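Local coordinates for uracil-DNA glycosylase (Epstein-Barr virus, PDB 6LYJ), which belongs to the uracil-DNA glycosylase superfamily and folds as an alpha/beta protein around a four-stranded parallel sheet, at residues A184-M188 against A239-L243. Residues are numbered along the deposited sequence; the frame is centred on the assembly and turned at random.
Sequences ACVFM and ANNFL
Strand 186-188 and helix 239-243 lie almost antiparallel, at 167°, with their axes 9.6 Å apart at closest approach. That spacing is bridged by apolar side chains. Val186 is the central residue on the strand; its CG1 turns to Ala239 and its CG2 mainly to Phe242. CG1 meets Ala239 CB at 3.8 Å. CG2 reaches Phe242 CD2 at 3.5 Å, the closest approach between the two segments, coming at the ring obliquely. Val186 and Phe242 run alongside each other, pointing opposite ways. Leu243 CD2 touches the same Val186 CG2 more loosely, at 4.4 Å.

Phe242 has CG anti to its own backbone N (chi1 177°), which carries the ring out from the helix toward Ala184 and Cys185, the loop residues just before the strand. There the ring edge meets the backbone: Cys185 N lies near the ring plane, 3.7 Å from Phe242 CE2. Ala184 CB packs obliquely against the same ring carbon at 3.9 Å. At the other end of the contact, Met188 is extended beyond CG. This brings its CE methyl to 3.6 Å from Ala239 CB, so Ala239 packs against both Val186 and Met188.

The contact is helix-on-sheet packing in the alpha/beta fold. Strand 186-190 is an inner strand of the parallel sheet, between 85-89 and 207-211, and helix 235-245 packs on one face of the sheet here. Phe242 also touches Leu207 and Val186 touches Leu209, while Met188 rests on Val85 and Ile87, so the apolar layer under the helix extends onto both adjacent strands.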
ATOM      1  N   ALA A 184      12.340  -5.259 -21.286  1.00 18.48           N
ATOM      2  CA  ALA A 184      11.723  -3.944 -21.150  1.00 22.27           C
ATOM      3  C   ALA A 184      10.528  -4.064 -20.220  1.00 22.99           C
ATOM      4  O   ALA A 184       9.617  -4.857 -20.479  1.00 25.18           O
ATOM      5  CB  ALA A 184      11.290  -3.397 -22.512  1.00 23.03           C
ATOM      6  N   CYS A 185      10.516  -3.253 -19.164  1.00 21.34           N
ATOM      7  CA  CYS A 185       9.492  -3.349 -18.136  1.00 19.06           C
ATOM      8  C   CYS A 185       9.287  -1.975 -17.515  1.00 17.72           C
ATOM      9  O   CYS A 185      10.204  -1.152 -17.489  1.00 17.39           O
ATOM     10  CB  CYS A 185       9.887  -4.379 -17.073  1.00 17.10           C
ATOM     11  SG  CYS A 185       8.589  -4.788 -15.897  1.00 20.00           S
ATOM     12  N   VAL A 186       8.064  -1.728 -17.032  1.00 17.61           N
ATOM     13  CA  VAL A 186       7.731  -0.513 -16.290  1.00 20.07           C
ATOM     14  C   VAL A 186       7.653  -0.847 -14.807  1.00 18.71           C
ATOM     15  O   VAL A 186       7.094  -1.881 -14.419  1.00 17.45           O
ATOM     16  CB  VAL A 186       6.405   0.104 -16.781  1.00 22.37           C
ATOM     17  CG1 VAL A 186       6.086   1.381 -16.006  1.00 21.01           C
ATOM     18  CG2 VAL A 186       6.453   0.379 -18.279  1.00 22.89           C
ATOM     19  N   PHE A 187       8.227   0.022 -13.974  1.00 13.56           N
ATOM     20  CA  PHE A 187       8.189  -0.107 -12.520  1.00 14.35           C
ATOM     21  C   PHE A 187       7.563   1.153 -11.935  1.00 14.33           C
ATOM     22  O   PHE A 187       8.064   2.259 -12.162  1.00 17.00           O
ATOM     23  CB  PHE A 187       9.592  -0.322 -11.939  1.00 15.80           C
ATOM     24  CG  PHE A 187      10.243  -1.609 -12.370  1.00 17.91           C
ATOM     25  CD1 PHE A 187      10.800  -1.735 -13.635  1.00 22.31           C
ATOM     26  CD2 PHE A 187      10.295  -2.694 -11.510  1.00 16.19           C
ATOM     27  CE1 PHE A 187      11.398  -2.919 -14.033  1.00 20.98           C
ATOM     28  CE2 PHE A 187      10.890  -3.881 -11.902  1.00 17.94           C
ATOM     29  CZ  PHE A 187      11.443  -3.992 -13.164  1.00 18.93           C
ATOM     30  N   MET A 188       6.465   0.989 -11.195  1.00 12.43           N
ATOM     31  CA  MET A 188       5.747   2.107 -10.587  1.00 20.16           C
ATOM     32  C   MET A 188       6.009   2.087  -9.084  1.00 17.25           C
ATOM     33  O   MET A 188       5.538   1.190  -8.378  1.00 15.97           O
ATOM     34  CB  MET A 188       4.250   2.032 -10.884  1.00 21.03           C
ATOM     35  CG  MET A 188       3.885   2.021 -12.370  1.00 22.51           C
ATOM     36  SD  MET A 188       2.097   1.969 -12.607  1.00 19.59           S
ATOM     37  CE  MET A 188       1.957   1.993 -14.393  1.00 18.07           C
ATOM     38  N   ALA A 239       3.243   4.432 -18.927  1.00 21.32           N
ATOM     39  CA  ALA A 239       3.543   3.008 -19.005  1.00 20.99           C
ATOM     40  C   ALA A 239       3.124   2.436 -20.352  1.00 25.14           C
ATOM     41  O   ALA A 239       3.905   1.734 -21.011  1.00 17.41           O
ATOM     42  CB  ALA A 239       2.854   2.264 -17.862  1.00 18.15           C
ATOM     43  N   ASN A 240       1.885   2.722 -20.783  1.00 23.01           N
ATOM     44  CA  ASN A 240       1.460   2.193 -22.078  1.00 25.15           C
ATOM     45  C   ASN A 240       2.242   2.813 -23.235  1.00 27.53           C
ATOM     46  O   ASN A 240       2.509   2.128 -24.229  1.00 25.13           O
ATOM     47  CB  ASN A 240      -0.040   2.395 -22.279  1.00 25.62           C
ATOM     48  CG  ASN A 240      -0.860   1.233 -21.743  1.00 26.00           C
ATOM     49  OD1 ASN A 240      -0.334   0.140 -21.527  1.00 21.71           O
ATOM     50  ND2 ASN A 240      -2.154   1.458 -21.541  1.00 22.46           N
ATOM     51  N   ASN A 241       2.616   4.093 -23.136  1.00 26.59           N
ATOM     52  CA  ASN A 241       3.477   4.685 -24.159  1.00 25.93           C
ATOM     53  C   ASN A 241       4.799   3.936 -24.257  1.00 21.93           C
ATOM     54  O   ASN A 241       5.287   3.650 -25.358  1.00 21.83           O
ATOM     55  CB  ASN A 241       3.729   6.166 -23.870  1.00 22.68           C
ATOM     56  CG  ASN A 241       2.484   7.014 -24.023  1.00 27.65           C
ATOM     57  OD1 ASN A 241       1.489   6.580 -24.608  1.00 32.16           O
ATOM     58  ND2 ASN A 241       2.538   8.240 -23.517  1.00 27.70           N
ATOM     59  N   PHE A 242       5.391   3.611 -23.106  1.00 19.56           N
ATOM     60  CA  PHE A 242       6.639   2.857 -23.101  1.00 19.53           C
ATOM     61  C   PHE A 242       6.448   1.500 -23.762  1.00 22.10           C
ATOM     62  O   PHE A 242       7.227   1.107 -24.639  1.00 22.56           O
ATOM     63  CB  PHE A 242       7.146   2.704 -21.666  1.00 23.55           C
ATOM     64  CG  PHE A 242       8.394   1.879 -21.539  1.00 24.04           C
ATOM     65  CD1 PHE A 242       9.641   2.449 -21.752  1.00 25.27           C
ATOM     66  CD2 PHE A 242       8.327   0.540 -21.176  1.00 18.69           C
ATOM     67  CE1 PHE A 242      10.798   1.695 -21.623  1.00 24.28           C
ATOM     68  CE2 PHE A 242       9.479  -0.216 -21.042  1.00 21.10           C
ATOM     69  CZ  PHE A 242      10.717   0.362 -21.266  1.00 20.46           C
ATOM     70  N   LEU A 243       5.386   0.786 -23.375  1.00 22.71           N
ATOM     71  CA  LEU A 243       5.153  -0.542 -23.935  1.00 22.48           C
ATOM     72  C   LEU A 243       4.974  -0.469 -25.448  1.00 23.46           C
ATOM     73  O   LEU A 243       5.492  -1.318 -26.183  1.00 24.60           O
ATOM     74  CB  LEU A 243       3.937  -1.192 -23.269  1.00 20.19           C
ATOM     75  CG  LEU A 243       4.063  -1.478 -21.766  1.00 22.49           C
ATOM     76  CD1 LEU A 243       2.783  -2.099 -21.209  1.00 18.88           C
ATOM     77  CD2 LEU A 243       5.264  -2.377 -21.488  1.00 19.24           C
TER